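Period circadian protein homolog 2 (PDB 3GDI) regulates transcription as a component of the mammalian circadian clock and probably associates with itself and other clock proteins through its tandem PAS domains. Local coordinates at residues F27-S32 against G36-I41; P158-E163 against V185-Y190; P173-Q178 against E298-L303. One frame throughout, in Å; residues are numbered along the deposited sequence.

Interaction 1: F27-S32 against G36-I41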
ATOM      1  N   PHE A  27      -0.411 -14.029 -23.637  1.00 83.29           N
ATOM      2  CA  PHE A  27      -1.464 -15.028 -23.572  1.00 81.16           C
ATOM      3  C   PHE A  27      -2.638 -14.461 -22.799  1.00 79.84           C
ATOM      4  O   PHE A  27      -2.480 -13.541 -22.001  1.00 80.19           O
ATOM      5  CB  PHE A  27      -0.971 -16.336 -22.925  1.00 81.35           C
ATOM      6  CG  PHE A  27      -0.801 -16.274 -21.423  1.00 82.50           C
ATOM      7  CD1 PHE A  27       0.418 -15.915 -20.857  1.00 82.69           C
ATOM      8  CD2 PHE A  27      -1.854 -16.610 -20.574  1.00 82.74           C
ATOM      9  CE1 PHE A  27       0.584 -15.896 -19.467  1.00 82.55           C
ATOM     10  CE2 PHE A  27      -1.695 -16.592 -19.187  1.00 81.75           C
ATOM     11  CZ  PHE A  27      -0.476 -16.236 -18.634  1.00 81.50           C
ATOM     12  N   ALA A  28      -3.821 -14.998 -23.057  1.00 78.98           N
ATOM     13  CA  ALA A  28      -5.024 -14.538 -22.382  1.00 77.80           C
ATOM     14  C   ALA A  28      -5.611 -15.670 -21.556  1.00 77.17           C
ATOM     15  O   ALA A  28      -5.397 -16.844 -21.860  1.00 76.75           O
ATOM     16  CB  ALA A  28      -6.043 -14.053 -23.403  1.00 77.95           C
ATOM     17  N   VAL A  29      -6.346 -15.312 -20.510  1.00 76.33           N
ATOM     18  CA  VAL A  29      -6.964 -16.300 -19.642  1.00 75.11           C
ATOM     19  C   VAL A  29      -8.170 -15.708 -18.923  1.00 74.43           C
ATOM     20  O   VAL A  29      -8.122 -14.580 -18.434  1.00 73.64           O
ATOM     21  CB  VAL A  29      -5.956 -16.824 -18.595  1.00 75.09           C
ATOM     22  CG1 VAL A  29      -5.444 -15.671 -17.749  1.00 75.66           C
ATOM     23  CG2 VAL A  29      -6.613 -17.872 -17.717  1.00 74.61           C
ATOM     24  N   ALA A  30      -9.256 -16.473 -18.884  1.00 73.90           N
ATOM     25  CA  ALA A  30     -10.481 -16.049 -18.218  1.00 73.53           C
ATOM     26  C   ALA A  30     -10.594 -16.922 -16.984  1.00 72.80           C
ATOM     27  O   ALA A  30     -10.524 -18.142 -17.080  1.00 72.71           O
ATOM     28  CB  ALA A  30     -11.680 -16.260 -19.131  1.00 74.41           C
ATOM     29  N   VAL A  31     -10.773 -16.297 -15.827  1.00 72.66           N
ATOM     30  CA  VAL A  31     -10.848 -17.032 -14.573  1.00 72.63           C
ATOM     31  C   VAL A  31     -12.130 -16.775 -13.795  1.00 74.16           C
ATOM     32  O   VAL A  31     -12.453 -15.633 -13.479  1.00 75.52           O
ATOM     33  CB  VAL A  31      -9.640 -16.673 -13.681  1.00 70.56           C
ATOM     34  CG1 VAL A  31      -9.759 -17.336 -12.322  1.00 70.13           C
ATOM     35  CG2 VAL A  31      -8.366 -17.099 -14.366  1.00 70.35           C
ATOM     36  N   SER A  32     -12.852 -17.847 -13.482  1.00 74.92           N
ATOM     37  CA  SER A  32     -14.092 -17.740 -12.730  1.00 75.62           C
ATOM     38  C   SER A  32     -13.847 -16.941 -11.469  1.00 75.66           C
ATOM     39  O   SER A  32     -12.996 -17.303 -10.662  1.00 75.74           O
ATOM     40  CB  SER A  32     -14.606 -19.125 -12.345  1.00 77.71           C
ATOM     41  OG  SER A  32     -15.647 -19.024 -11.385  1.00 79.00           O
ATOM     42  N   GLY A  36     -12.245 -19.839  -9.480  1.00 79.68           N
ATOM     43  CA  GLY A  36     -10.814 -19.629  -9.495  1.00 78.27           C
ATOM     44  C   GLY A  36     -10.340 -20.515 -10.627  1.00 78.75           C
ATOM     45  O   GLY A  36      -9.163 -20.540 -10.973  1.00 78.51           O
ATOM     46  N   LYS A  37     -11.299 -21.240 -11.203  1.00 79.18           N
ATOM     47  CA  LYS A  37     -11.062 -22.159 -12.312  1.00 79.28           C
ATOM     48  C   LYS A  37     -10.766 -21.403 -13.602  1.00 79.23           C
ATOM     49  O   LYS A  37     -11.306 -20.325 -13.836  1.00 78.41           O
ATOM     50  CB  LYS A  37     -12.298 -23.035 -12.546  1.00 79.51           C
ATOM     51  CG  LYS A  37     -12.705 -23.939 -11.389  1.00 82.07           C
ATOM     52  CD  LYS A  37     -11.851 -25.197 -11.295  1.00 83.42           C
ATOM     53  CE  LYS A  37     -12.399 -26.135 -10.225  1.00 84.17           C
ATOM     54  NZ  LYS A  37     -11.555 -27.346 -10.010  1.00 85.26           N
ATOM     55  N   ILE A  38      -9.910 -21.977 -14.441  1.00 79.55           N
ATOM     56  CA  ILE A  38      -9.572 -21.365 -15.719  1.00 79.80           C
ATOM     57  C   ILE A  38     -10.674 -21.711 -16.714  1.00 81.86           C
ATOM     58  O   ILE A  38     -10.683 -22.806 -17.275  1.00 82.04           O
ATOM     59  CB  ILE A  38      -8.228 -21.900 -16.262  1.00 77.69           C
ATOM     60  CG1 ILE A  38      -7.083 -21.456 -15.353  1.00 76.57           C
ATOM     61  CG2 ILE A  38      -7.994 -21.399 -17.674  1.00 76.43           C
ATOM     62  CD1 ILE A  38      -5.729 -21.929 -15.820  1.00 73.88           C
ATOM     63  N   LEU A  39     -11.608 -20.787 -16.924  1.00 84.39           N
ATOM     64  CA  LEU A  39     -12.707 -21.014 -17.862  1.00 87.01           C
ATOM     65  C   LEU A  39     -12.156 -21.059 -19.287  1.00 89.41           C
ATOM     66  O   LEU A  39     -12.419 -22.000 -20.031  1.00 89.87           O
ATOM     67  CB  LEU A  39     -13.757 -19.904 -17.736  1.00 86.79           C
ATOM     68  CG  LEU A  39     -14.322 -19.647 -16.332  1.00 86.93           C
ATOM     69  CD1 LEU A  39     -15.272 -18.462 -16.367  1.00 86.56           C
ATOM     70  CD2 LEU A  39     -15.032 -20.886 -15.822  1.00 86.75           C
ATOM     71  N   TYR A  40     -11.389 -20.037 -19.660  1.00 92.42           N
ATOM     72  CA  TYR A  40     -10.779 -19.966 -20.988  1.00 95.25           C
ATOM     73  C   TYR A  40      -9.285 -19.668 -20.881  1.00 96.87           C
ATOM     74  O   TYR A  40      -8.867 -18.843 -20.067  1.00 97.62           O
ATOM     75  CB  TYR A  40     -11.450 -18.881 -21.841  1.00 96.04           C
ATOM     76  CG  TYR A  40     -10.669 -18.506 -23.092  1.00 97.61           C
ATOM     77  CD1 TYR A  40     -10.347 -19.464 -24.059  1.00 97.73           C
ATOM     78  CD2 TYR A  40     -10.230 -17.194 -23.298  1.00 97.73           C
ATOM     79  CE1 TYR A  40      -9.604 -19.125 -25.196  1.00 97.29           C
ATOM     80  CE2 TYR A  40      -9.488 -16.846 -24.432  1.00 96.85           C
ATOM     81  CZ  TYR A  40      -9.179 -17.814 -25.373  1.00 96.82           C
ATOM     82  OH  TYR A  40      -8.433 -17.475 -26.479  1.00 96.15           O
ATOM     83  N   ILE A  41      -8.486 -20.343 -21.703  1.00 98.07           N
ATOM     84  CA  ILE A  41      -7.040 -20.144 -21.710  1.00 99.45           C
ATOM     85  C   ILE A  41      -6.579 -19.979 -23.162  1.00101.70           C
ATOM     86  O   ILE A  41      -6.919 -20.789 -24.027  1.00102.23           O
ATOM     87  CB  ILE A  41      -6.307 -21.341 -21.028  1.00 98.24           C
ATOM     88  CG1 ILE A  41      -5.307 -20.823 -19.987  1.00 97.65           C
ATOM     89  CG2 ILE A  41      -5.596 -22.203 -22.062  1.00 97.70           C
ATOM     90  CD1 ILE A  41      -4.188 -19.965 -20.550  1.00 96.83           C
TER

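Interaction 2: P158-E163 against V185-Y190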
ATOM      1  N   PRO A 158      15.621  -7.299 -26.585  1.00 73.01           N
ATOM      2  CA  PRO A 158      15.830  -5.898 -26.986  1.00 73.62           C
ATOM      3  C   PRO A 158      16.221  -5.033 -25.785  1.00 73.40           C
ATOM      4  O   PRO A 158      15.403  -4.796 -24.890  1.00 72.85           O
ATOM      5  CB  PRO A 158      14.467  -5.486 -27.552  1.00 73.56           C
ATOM      6  CG  PRO A 158      13.805  -6.800 -27.910  1.00 74.15           C
ATOM      7  CD  PRO A 158      14.208  -7.675 -26.760  1.00 73.76           C
ATOM      8  N   ARG A 159      17.464  -4.560 -25.767  1.00 73.00           N
ATOM      9  CA  ARG A 159      17.938  -3.745 -24.655  1.00 73.23           C
ATOM     10  C   ARG A 159      17.321  -2.362 -24.605  1.00 72.04           C
ATOM     11  O   ARG A 159      17.330  -1.626 -25.594  1.00 73.10           O
ATOM     12  CB  ARG A 159      19.459  -3.604 -24.693  1.00 74.11           C
ATOM     13  CG  ARG A 159      20.212  -4.897 -24.483  1.00 76.14           C
ATOM     14  CD  ARG A 159      21.697  -4.626 -24.319  1.00 79.16           C
ATOM     15  NE  ARG A 159      22.475  -5.854 -24.170  1.00 81.34           N
ATOM     16  CZ  ARG A 159      22.691  -6.730 -25.147  1.00 82.83           C
ATOM     17  NH1 ARG A 159      22.189  -6.520 -26.357  1.00 83.64           N
ATOM     18  NH2 ARG A 159      23.412  -7.821 -24.913  1.00 83.14           N
ATOM     19  N   ILE A 160      16.790  -2.017 -23.435  1.00 70.32           N
ATOM     20  CA  ILE A 160      16.182  -0.710 -23.216  1.00 67.65           C
ATOM     21  C   ILE A 160      17.249   0.374 -23.395  1.00 66.32           C
ATOM     22  O   ILE A 160      18.297   0.346 -22.746  1.00 64.92           O
ATOM     23  CB  ILE A 160      15.590  -0.598 -21.781  1.00 66.56           C
ATOM     24  CG1 ILE A 160      14.513  -1.663 -21.575  1.00 65.54           C
ATOM     25  CG2 ILE A 160      15.006   0.790 -21.555  1.00 65.97           C
ATOM     26  CD1 ILE A 160      13.812  -1.578 -20.239  1.00 64.15           C
ATOM     27  N   PRO A 161      17.002   1.339 -24.287  1.00 66.21           N
ATOM     28  CA  PRO A 161      17.997   2.398 -24.487  1.00 66.79           C
ATOM     29  C   PRO A 161      18.392   3.039 -23.146  1.00 65.83           C
ATOM     30  O   PRO A 161      17.535   3.397 -22.341  1.00 65.74           O
ATOM     31  CB  PRO A 161      17.272   3.377 -25.415  1.00 65.85           C
ATOM     32  CG  PRO A 161      16.377   2.479 -26.207  1.00 65.63           C
ATOM     33  CD  PRO A 161      15.830   1.540 -25.159  1.00 65.34           C
ATOM     34  N   PRO A 162      19.698   3.192 -22.895  1.00 65.35           N
ATOM     35  CA  PRO A 162      20.179   3.786 -21.645  1.00 66.67           C
ATOM     36  C   PRO A 162      19.534   5.115 -21.241  1.00 67.99           C
ATOM     37  O   PRO A 162      19.395   5.400 -20.053  1.00 69.50           O
ATOM     38  CB  PRO A 162      21.680   3.918 -21.889  1.00 66.45           C
ATOM     39  CG  PRO A 162      21.972   2.726 -22.739  1.00 65.15           C
ATOM     40  CD  PRO A 162      20.831   2.772 -23.738  1.00 65.46           C
ATOM     41  N   GLU A 163      19.144   5.926 -22.219  1.00 68.12           N
ATOM     42  CA  GLU A 163      18.539   7.224 -21.925  1.00 68.24           C
ATOM     43  C   GLU A 163      17.101   7.070 -21.450  1.00 66.51           C
ATOM     44  O   GLU A 163      16.462   8.046 -21.052  1.00 66.94           O
ATOM     45  CB  GLU A 163      18.557   8.128 -23.165  1.00 70.81           C
ATOM     46  CG  GLU A 163      19.815   8.027 -24.004  1.00 75.60           C
ATOM     47  CD  GLU A 163      19.874   6.733 -24.798  1.00 78.08           C
ATOM     48  OE1 GLU A 163      18.969   6.509 -25.631  1.00 79.17           O
ATOM     49  OE2 GLU A 163      20.820   5.941 -24.586  1.00 79.20           O
ATOM     50  N   VAL A 185      10.461  -2.928 -12.680  1.00 46.52           N
ATOM     51  CA  VAL A 185      10.530  -4.381 -12.756  1.00 45.91           C
ATOM     52  C   VAL A 185      11.595  -4.846 -13.749  1.00 45.49           C
ATOM     53  O   VAL A 185      12.464  -5.645 -13.409  1.00 44.81           O
ATOM     54  CB  VAL A 185       9.165  -4.997 -13.122  1.00 46.96           C
ATOM     55  CG1 VAL A 185       9.297  -6.499 -13.204  1.00 48.70           C
ATOM     56  CG2 VAL A 185       8.119  -4.631 -12.070  1.00 45.09           C
ATOM     57  N   PRO A 186      11.553  -4.341 -14.989  1.00 45.86           N
ATOM     58  CA  PRO A 186      12.556  -4.757 -15.974  1.00 46.76           C
ATOM     59  C   PRO A 186      13.984  -4.300 -15.645  1.00 47.18           C
ATOM     60  O   PRO A 186      14.957  -4.890 -16.116  1.00 48.17           O
ATOM     61  CB  PRO A 186      12.044  -4.131 -17.276  1.00 45.79           C
ATOM     62  CG  PRO A 186      10.576  -4.070 -17.062  1.00 45.13           C
ATOM     63  CD  PRO A 186      10.471  -3.588 -15.642  1.00 45.91           C
ATOM     64  N   LEU A 187      14.128  -3.252 -14.844  1.00 46.89           N
ATOM     65  CA  LEU A 187      15.474  -2.776 -14.525  1.00 46.04           C
ATOM     66  C   LEU A 187      16.031  -3.314 -13.208  1.00 45.76           C
ATOM     67  O   LEU A 187      17.223  -3.181 -12.942  1.00 45.82           O
ATOM     68  CB  LEU A 187      15.496  -1.242 -14.511  1.00 43.62           C
ATOM     69  CG  LEU A 187      15.187  -0.526 -15.834  1.00 43.08           C
ATOM     70  CD1 LEU A 187      14.956   0.943 -15.577  1.00 41.33           C
ATOM     71  CD2 LEU A 187      16.327  -0.724 -16.813  1.00 38.56           C
ATOM     72  N   LEU A 188      15.181  -3.936 -12.391  1.00 45.19           N
ATOM     73  CA  LEU A 188      15.630  -4.454 -11.102  1.00 42.86           C
ATOM     74  C   LEU A 188      15.506  -5.955 -10.910  1.00 41.79           C
ATOM     75  O   LEU A 188      16.298  -6.553 -10.194  1.00 42.42           O
ATOM     76  CB  LEU A 188      14.883  -3.751  -9.969  1.00 41.01           C
ATOM     77  CG  LEU A 188      15.105  -2.247  -9.833  1.00 40.74           C
ATOM     78  CD1 LEU A 188      14.361  -1.776  -8.608  1.00 40.24           C
ATOM     79  CD2 LEU A 188      16.595  -1.924  -9.723  1.00 36.80           C
ATOM     80  N   GLY A 189      14.516  -6.569 -11.539  1.00 42.56           N
ATOM     81  CA  GLY A 189      14.340  -8.001 -11.370  1.00 44.45           C
ATOM     82  C   GLY A 189      13.279  -8.330 -10.327  1.00 45.53           C
ATOM     83  O   GLY A 189      12.764  -9.452 -10.289  1.00 45.90           O
ATOM     84  N   TYR A 190      12.951  -7.357  -9.478  1.00 42.95           N
ATOM     85  CA  TYR A 190      11.931  -7.572  -8.460  1.00 42.33           C
ATOM     86  C   TYR A 190      10.573  -7.171  -8.992  1.00 40.94           C
ATOM     87  O   TYR A 190      10.477  -6.328  -9.878  1.00 40.10           O
ATOM     88  CB  TYR A 190      12.174  -6.709  -7.221  1.00 42.04           C
ATOM     89  CG  TYR A 190      13.453  -6.948  -6.470  1.00 40.84           C
ATOM     90  CD1 TYR A 190      14.505  -6.033  -6.546  1.00 40.44           C
ATOM     91  CD2 TYR A 190      13.592  -8.049  -5.631  1.00 40.23           C
ATOM     92  CE1 TYR A 190      15.662  -6.208  -5.793  1.00 43.69           C
ATOM     93  CE2 TYR A 190      14.746  -8.239  -4.875  1.00 41.12           C
ATOM     94  CZ  TYR A 190      15.773  -7.317  -4.956  1.00 45.00           C
ATOM     95  OH  TYR A 190      16.902  -7.488  -4.182  1.00 48.83           O
TER

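Interaction 3: P173-Q178 against E298-L303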
ATOM      1  N   PRO A 173       8.186   8.183   5.543  1.00 36.54           N
ATOM      2  CA  PRO A 173       9.272   8.638   6.411  1.00 35.35           C
ATOM      3  C   PRO A 173       9.991   7.520   7.150  1.00 36.71           C
ATOM      4  O   PRO A 173      11.189   7.620   7.389  1.00 38.56           O
ATOM      5  CB  PRO A 173       8.567   9.613   7.348  1.00 36.42           C
ATOM      6  CG  PRO A 173       7.475  10.178   6.474  1.00 33.34           C
ATOM      7  CD  PRO A 173       6.944   8.922   5.825  1.00 34.36           C
ATOM      8  N   ASN A 174       9.273   6.448   7.502  1.00 39.62           N
ATOM      9  CA  ASN A 174       9.891   5.316   8.211  1.00 39.29           C
ATOM     10  C   ASN A 174      10.834   4.555   7.275  1.00 40.37           C
ATOM     11  O   ASN A 174      11.391   3.517   7.641  1.00 40.68           O
ATOM     12  CB  ASN A 174       8.830   4.351   8.771  1.00 35.81           C
ATOM     13  CG  ASN A 174       8.009   3.697   7.682  1.00 37.23           C
ATOM     14  OD1 ASN A 174       8.237   3.937   6.499  1.00 42.10           O
ATOM     15  ND2 ASN A 174       7.051   2.876   8.071  1.00 32.62           N
ATOM     16  N   CYS A 175      10.996   5.072   6.061  1.00 40.73           N
ATOM     17  CA  CYS A 175      11.896   4.483   5.078  1.00 42.95           C
ATOM     18  C   CYS A 175      11.586   3.099   4.515  1.00 42.45           C
ATOM     19  O   CYS A 175      12.504   2.368   4.152  1.00 42.30           O
ATOM     20  CB  CYS A 175      13.326   4.490   5.617  1.00 45.49           C
ATOM     21  SG  CYS A 175      14.029   6.148   5.692  1.00 53.30           S
ATOM     22  N   LEU A 176      10.306   2.745   4.453  1.00 40.31           N
ATOM     23  CA  LEU A 176       9.885   1.484   3.856  1.00 40.12           C
ATOM     24  C   LEU A 176       9.270   1.876   2.508  1.00 39.55           C
ATOM     25  O   LEU A 176       8.509   2.844   2.434  1.00 38.09           O
ATOM     26  CB  LEU A 176       8.814   0.808   4.710  1.00 40.83           C
ATOM     27  CG  LEU A 176       9.220  -0.053   5.899  1.00 44.09           C
ATOM     28  CD1 LEU A 176      10.582   0.374   6.419  1.00 45.27           C
ATOM     29  CD2 LEU A 176       8.128   0.048   6.970  1.00 40.27           C
ATOM     30  N   PHE A 177       9.592   1.148   1.446  1.00 39.02           N
ATOM     31  CA  PHE A 177       9.027   1.472   0.129  1.00 38.40           C
ATOM     32  C   PHE A 177       7.512   1.565   0.229  1.00 37.72           C
ATOM     33  O   PHE A 177       6.900   0.870   1.032  1.00 41.09           O
ATOM     34  CB  PHE A 177       9.377   0.386  -0.901  1.00 37.48           C
ATOM     35  CG  PHE A 177      10.814   0.401  -1.346  1.00 37.48           C
ATOM     36  CD1 PHE A 177      11.323   1.478  -2.080  1.00 38.84           C
ATOM     37  CD2 PHE A 177      11.662  -0.650  -1.030  1.00 35.87           C
ATOM     38  CE1 PHE A 177      12.660   1.505  -2.491  1.00 36.21           C
ATOM     39  CE2 PHE A 177      13.001  -0.631  -1.439  1.00 39.13           C
ATOM     40  CZ  PHE A 177      13.498   0.453  -2.172  1.00 37.54           C
ATOM     41  N   GLN A 178       6.904   2.424  -0.582  1.00 35.22           N
ATOM     42  CA  GLN A 178       5.451   2.551  -0.601  1.00 34.52           C
ATOM     43  C   GLN A 178       4.959   2.061  -1.966  1.00 35.43           C
ATOM     44  O   GLN A 178       3.844   1.538  -2.112  1.00 31.20           O
ATOM     45  CB  GLN A 178       5.025   4.014  -0.378  1.00 32.94           C
ATOM     46  CG  GLN A 178       3.509   4.228  -0.418  1.00 28.27           C
ATOM     47  CD  GLN A 178       2.995   4.488  -1.836  1.00 34.49           C
ATOM     48  OE1 GLN A 178       1.800   4.323  -2.130  1.00 36.12           O
ATOM     49  NE2 GLN A 178       3.889   4.918  -2.711  1.00 32.29           N
ATOM     50  N   GLU A 298      15.944   4.536  11.822  1.00 64.18           N
ATOM     51  CA  GLU A 298      15.258   5.330  12.838  1.00 66.86           C
ATOM     52  C   GLU A 298      15.831   6.745  12.913  1.00 64.91           C
ATOM     53  O   GLU A 298      15.140   7.697  13.281  1.00 64.73           O
ATOM     54  CB  GLU A 298      15.347   4.640  14.208  1.00 70.16           C
ATOM     55  CG  GLU A 298      14.509   5.308  15.303  1.00 76.50           C
ATOM     56  CD  GLU A 298      14.217   4.378  16.484  1.00 81.63           C
ATOM     57  OE1 GLU A 298      15.168   3.744  17.007  1.00 84.47           O
ATOM     58  OE2 GLU A 298      13.036   4.287  16.895  1.00 80.66           O
ATOM     59  N   GLN A 299      17.095   6.870  12.536  1.00 62.14           N
ATOM     60  CA  GLN A 299      17.791   8.148  12.549  1.00 60.55           C
ATOM     61  C   GLN A 299      17.201   9.074  11.488  1.00 58.54           C
ATOM     62  O   GLN A 299      17.064  10.278  11.698  1.00 57.55           O
ATOM     63  CB  GLN A 299      19.271   7.902  12.271  1.00 63.19           C
ATOM     64  CG  GLN A 299      20.197   9.034  12.625  1.00 66.65           C
ATOM     65  CD  GLN A 299      21.641   8.702  12.287  1.00 71.82           C
ATOM     66  OE1 GLN A 299      22.122   7.598  12.579  1.00 72.07           O
ATOM     67  NE2 GLN A 299      22.343   9.653  11.671  1.00 71.93           N
ATOM     68  N   ILE A 300      16.860   8.499  10.339  1.00 56.23           N
ATOM     69  CA  ILE A 300      16.283   9.258   9.240  1.00 53.86           C
ATOM     70  C   ILE A 300      14.825   9.590   9.553  1.00 54.59           C
ATOM     71  O   ILE A 300      14.394  10.732   9.388  1.00 53.44           O
ATOM     72  CB  ILE A 300      16.362   8.457   7.919  1.00 52.83           C
ATOM     73  CG1 ILE A 300      17.818   8.367   7.455  1.00 52.36           C
ATOM     74  CG2 ILE A 300      15.514   9.112   6.850  1.00 51.30           C
ATOM     75  CD1 ILE A 300      18.041   7.439   6.273  1.00 48.92           C
ATOM     76  N   HIS A 301      14.073   8.593  10.016  1.00 52.84           N
ATOM     77  CA  HIS A 301      12.670   8.800  10.351  1.00 54.88           C
ATOM     78  C   HIS A 301      12.548   9.955  11.344  1.00 55.84           C
ATOM     79  O   HIS A 301      11.678  10.806  11.216  1.00 53.75           O
ATOM     80  CB  HIS A 301      12.084   7.533  10.971  1.00 55.07           C
ATOM     81  CG  HIS A 301      10.590   7.539  11.054  1.00 55.96           C
ATOM     82  ND1 HIS A 301       9.874   6.537  11.675  1.00 57.86           N
ATOM     83  CD2 HIS A 301       9.674   8.409  10.568  1.00 55.91           C
ATOM     84  CE1 HIS A 301       8.582   6.788  11.567  1.00 55.99           C
ATOM     85  NE2 HIS A 301       8.433   7.918  10.901  1.00 56.51           N
ATOM     86  N   ARG A 302      13.429   9.967  12.341  1.00 58.43           N
ATOM     87  CA  ARG A 302      13.438  11.021  13.345  1.00 60.84           C
ATOM     88  C   ARG A 302      13.540  12.358  12.621  1.00 59.53           C
ATOM     89  O   ARG A 302      12.776  13.281  12.883  1.00 61.57           O
ATOM     90  CB  ARG A 302      14.637  10.854  14.284  1.00 65.57           C
ATOM     91  CG  ARG A 302      14.681  11.883  15.409  1.00 73.82           C
ATOM     92  CD  ARG A 302      16.002  11.862  16.188  1.00 80.57           C
ATOM     93  NE  ARG A 302      15.952  12.777  17.333  1.00 86.83           N
ATOM     94  CZ  ARG A 302      16.983  13.083  18.121  1.00 89.18           C
ATOM     95  NH1 ARG A 302      18.184  12.551  17.908  1.00 89.97           N
ATOM     96  NH2 ARG A 302      16.811  13.926  19.134  1.00 89.84           N
ATOM     97  N   LEU A 303      14.488  12.445  11.700  1.00 57.76           N
ATOM     98  CA  LEU A 303      14.706  13.658  10.920  1.00 57.01           C
ATOM     99  C   LEU A 303      13.445  14.129  10.171  1.00 55.44           C
ATOM    100  O   LEU A 303      13.092  15.305  10.210  1.00 54.48           O
ATOM    101  CB  LEU A 303      15.834  13.415   9.915  1.00 57.54           C
ATOM    102  CG  LEU A 303      16.345  14.636   9.157  1.00 60.96           C
ATOM    103  CD1 LEU A 303      17.178  15.477  10.115  1.00 61.51           C
ATOM    104  CD2 LEU A 303      17.182  14.215   7.953  1.00 61.45           C
TER

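Interaction 1: F27-S32 against G36-I41
The Phe27 ring is met at an oblique angle by the Ile41 CD1 methyl, which lies 4.1 Å from ring atom CD2, and it also packs edge-to-face with Phe123. The other aromatic ring, that of Tyr40, belongs to the opposite face of the sheet; there the small Ala30 methyl packs 3.8 Å from Tyr40 CB without crowding the bulge. The Tyr40 side chain also packs on Val12, and OH makes a weak hydrogen bond to Glu13 OE2. On the Phe27 face, Val29 places CG2 anti to its backbone N, bringing this methyl 3.8 Å from Ile38 CG2, with the two side chains crossing at about a right angle, and also against Ile41 CG1. Branched residues suit both the extended backbone and this apolar layer.

The strands are antiparallel. Ala30 N donates a nearly straight bond to Tyr40 O (2.7 Å, 169°), whereas Ala30 O receives two weak ones, from Leu39 N and Tyr40 N. Two residues thus face one, and the pairing slips by one residue before Val31 meets Ile38. Nearer the turn, Ser32 N binds Lys37 O at 2.9 Å and Gly36 N binds Ser32 O. Gly36 has a positive phi of 99°, at which a side chain would press on the preceding carbonyl oxygen. Ser32 OG accepts from Val34 N and Ser35 N, bracing the turn. This is a beta hairpin carrying a classic bulge, formed by the first two strands of a PAS-fold sheet.

Interaction 2: P158-E163 against V185-Y190
A small, purely apolar touch joins Ile160, in the chain between the two PAS domains, to Pro186 and Leu187 on the short helix 184-188. Residues 158-163 belong to the connection running from strand 142-150, in the first five-stranded sheet, to strand 166-171, which opens the second. No hydrogen bond crosses between the segments, and only 90 Å² of surface is buried.

Everything rests on one methyl group. Ile160 holds its CG1-CD1 arm stretched out (chi2 -176°), and CD1 rests against two neighbours on the helix at once, 4.3 Å from Pro186 CB and 4.3 Å from Leu187 CD2. The backbones can therefore stay well apart, with the CA atoms of Ile160 and Leu187 separated by 9.0 Å. Isoleucine suits this place because its long branch reaches the helix and ends in a methyl that needs no polar partner. Pro186 offers a compact, rigid apolar surface, and so near the start of a short helix its missing N-H costs little. Leu187 also leans on Phe167 and Arg165, so its branched end links the linker with strand 166-171 of the second sheet.

Polar bonds tie the surrounding chain: both Ile160 and Pro186 make backbone hydrogen bonds to Gly154, and Leu187 O accepts from Tyr155 OH; farther off, Arg159 forms a salt bridge with Glu275. At the end of the helix, Gly189 N bonds to Val185 O at 2.9 Å, and Gly189 then takes a positive phi of 98°, a conformation that favours glycine. This is a tandem-PAS linker resting on the first short helix after the opening hairpin of the second PAS fold.

Interaction 3: P173-Q178 against E298-L303
His301 lays one face of its imidazole over Asn174, whose CA stands 3.6 Å above the ring plane, over its centre. Asn174 CB adds a CH-pi contact, 4.0 Å from the ring centroid and 23° off the normal. The ring is swung onto the loop because CG lies anti to the backbone N of His301 (chi1 -167°), although CB itself leaves the helix without aiming at the other segment. Beside it, Pro173 CB packs 3.6 Å from His301 CD2, and Pro173 O receives a CA-H...O contact from His301 CA at 3.5 Å. A flat ring suits this place, since it can cover two consecutive loop residues at once. Further along, Cys175 SG touches Ile300 CG2 at 3.5 Å, the thiol sulfur of a short side chain meeting a methyl of the beta-branched Ile300, which also packs on Leu201 and Leu213.

The loop that receives the helix is internally braced. Asn174 OD1 accepts from Leu176 N at 3.1 Å, the donor lying well above the carbonyl plane rather than on a lone pair, and OD1 also hydrogen-bonds the hydroxyl of Thr172. With the amide engaged in this Asx turn, on the side away from His301, CA and CB are the atoms that meet the ring. Lys102 of the second subunit also packs on His301, and Lys81 of that subunit on Leu176, so the contact borders the dimer interface. Overall, a helix following the PAS core, which also packs against helix 209-221, docks on the turn between the first two strands of the second PAS fold.

Overall arrangement
Interactions 1 and 3 both involve the region of the first two strands of a sheet of order 2-1-5-4-3, but interaction 1 pairs those strands while interaction 3 sets their connecting loop against a C-terminal helix. They lie on opposite sides of the chain's centre, their own centres 41 Å apart. Interaction 2 belongs to the junction, its centre about 30 Å from that of interaction 1 and 28 Å from that of interaction 3. Strand 177-180 leads almost directly into helix 184-188, so interactions 2 and 3 approach to about 7 Å between nearest atoms without touching, and their segments alternate along the chain. Among the three, interaction 3 alone has residues touching the second subunit.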